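Local atomic coordinates of disease resistance protein RRS1 (Arabidopsis thaliana, PDB entry 5W3X), a protein that binds W-box DNA as a WRKY transcription factor and acts in resistance to fungal and bacterial pathogens, eliciting a hypersensitive response in the presence of RPS4. Residues B[39-42]-B[43-47]. Sequence-based numbering, arbitrary orientation.
Sequences YYRC and AYKFT. With ZN (zinc ion), chain G.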
# COMPACT_ATOMS: atom_id res chain seq x y z
N TYR B 39 9.04 -7.45 -10.15
CA TYR B 39 7.92 -8.14 -10.79
C TYR B 39 7.64 -7.51 -12.14
O TYR B 39 7.48 -6.28 -12.23
CB TYR B 39 6.65 -8.05 -9.94
CG TYR B 39 6.78 -8.61 -8.54
CD1 TYR B 39 7.47 -7.92 -7.55
CD2 TYR B 39 6.17 -9.81 -8.18
CE1 TYR B 39 7.57 -8.42 -6.24
CE2 TYR B 39 6.27 -10.32 -6.88
CZ TYR B 39 6.95 -9.62 -5.93
OH TYR B 39 7.03 -10.14 -4.64
N TYR B 40 7.57 -8.35 -13.17
CA TYR B 40 7.35 -7.96 -14.55
C TYR B 40 6.17 -8.73 -15.13
O TYR B 40 5.88 -9.84 -14.69
CB TYR B 40 8.60 -8.22 -15.41
CG TYR B 40 9.84 -7.53 -14.93
CD1 TYR B 40 10.62 -8.08 -13.92
CD2 TYR B 40 10.26 -6.33 -15.50
CE1 TYR B 40 11.76 -7.46 -13.47
CE2 TYR B 40 11.41 -5.70 -15.06
CZ TYR B 40 12.15 -6.27 -14.04
OH TYR B 40 13.29 -5.67 -13.57
N ARG B 41 5.53 -8.15 -16.13
CA ARG B 41 4.46 -8.79 -16.90
C ARG B 41 4.76 -8.49 -18.36
O ARG B 41 5.62 -7.64 -18.63
CB ARG B 41 3.09 -8.27 -16.46
CG ARG B 41 2.94 -6.74 -16.44
CD ARG B 41 2.38 -6.19 -17.76
NE ARG B 41 2.06 -4.77 -17.68
CZ ARG B 41 2.00 -3.95 -18.72
NH1 ARG B 41 2.28 -4.40 -19.94
NH2 ARG B 41 1.70 -2.67 -18.54
N CYS B 42 4.16 -9.21 -19.30
CA CYS B 42 4.50 -9.03 -20.72
C CYS B 42 4.09 -7.68 -21.32
O CYS B 42 3.06 -7.11 -20.97
CB CYS B 42 3.87 -10.14 -21.58
SG CYS B 42 4.36 -10.02 -23.33
N ALA B 43 4.90 -7.18 -22.25
CA ALA B 43 4.57 -5.93 -22.94
C ALA B 43 3.29 -6.05 -23.77
O ALA B 43 2.69 -5.04 -24.15
CB ALA B 43 5.72 -5.49 -23.81
N TYR B 44 2.86 -7.28 -24.05
CA TYR B 44 1.65 -7.51 -24.83
C TYR B 44 0.51 -8.05 -23.97
O TYR B 44 -0.39 -8.73 -24.46
CB TYR B 44 1.93 -8.48 -25.98
CG TYR B 44 3.07 -8.03 -26.87
CD1 TYR B 44 2.87 -7.07 -27.85
CD2 TYR B 44 4.34 -8.56 -26.71
CE1 TYR B 44 3.91 -6.64 -28.67
CE2 TYR B 44 5.39 -8.14 -27.51
CZ TYR B 44 5.17 -7.19 -28.49
OH TYR B 44 6.23 -6.78 -29.28
N LYS B 45 0.53 -7.71 -22.68
CA LYS B 45 -0.55 -8.10 -21.79
C LYS B 45 -1.88 -7.50 -22.23
O LYS B 45 -2.91 -8.15 -22.17
CB LYS B 45 -0.25 -7.68 -20.36
CG LYS B 45 -1.39 -7.95 -19.38
CD LYS B 45 -0.99 -7.63 -17.95
CE LYS B 45 -2.10 -7.94 -16.97
NZ LYS B 45 -2.58 -9.34 -17.13
N PHE B 46 -1.84 -6.24 -22.64
CA PHE B 46 -3.06 -5.50 -22.94
C PHE B 46 -3.51 -5.78 -24.37
O PHE B 46 -4.66 -6.15 -24.61
CB PHE B 46 -2.82 -4.01 -22.71
CG PHE B 46 -4.00 -3.13 -23.01
CD1 PHE B 46 -5.15 -3.20 -22.25
CD2 PHE B 46 -3.94 -2.20 -24.05
CE1 PHE B 46 -6.24 -2.38 -22.52
CE2 PHE B 46 -5.02 -1.38 -24.32
CZ PHE B 46 -6.17 -1.47 -23.56
N THR B 47 -2.59 -5.63 -25.32
CA THR B 47 -2.91 -5.79 -26.73
C THR B 47 -3.29 -7.23 -27.07
O THR B 47 -4.19 -7.47 -27.87
CB THR B 47 -1.73 -5.36 -27.63
OG1 THR B 47 -0.54 -6.06 -27.25
CG2 THR B 47 -1.48 -3.87 -27.49
ZN ZN G . 3.74 -12.17 -23.91
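Cys42 and Tyr44 meet at the zinc site of the WRKY DNA-binding domain, where strand 37-42 of the four-stranded antiparallel sheet ends in a type I beta turn from Cys42 to Lys45. Cys42 supplies the first ligand of the Cys2His2 zinc site: its SG lies 2.3 Å from the zinc ion, and Cys50, His74 and His76 complete the set. SG stands anti to its own backbone N (chi1 -176°), which places the sulfur beside the carbonyl carbon, within reach of the Tyr44 N-H. There it accepts a nearly straight hydrogen bond, 3.2 Å from Tyr44 N to Cys42 SG. Such an N-H to thiolate bond would be expected to offset some of the negative charge on the metal-bound sulfur.

The same sulfur touches Tyr44 at the rim of the ring, with Cys42 SG 3.7 Å from Tyr44 CD2, an edge-on sulfur-aromatic contact. Tyr44 also meets the ring of His76 edge-to-face, so its aromatic ring packs against a second zinc ligand.

Two hydrogen bonds grip Cys42 O from opposite faces of its carbonyl plane. Lys45 N closes the turn at 3.1 Å from Cys42 O, coming from well above that plane, while Arg41 NH1 reaches Cys42 O at 3.0 Å. The oxygen lies within the guanidinium plane, and the bend of the Arg41 chain at chi2 (92°) turns the guanidinium forward along the strand, toward the carbonyl of the next residue, with NH1 tilted from the carbonyl plane. Arg41 NE is hydrogen-bonded to a polar side chain of the chain of another protein, so the guanidinium has a second anchor outside the turn.

Aliphatic packing flanks the turn: the Arg41 and Lys45 side chains cross at about a right angle, with Arg41 CD 3.7 Å from Lys45 CD.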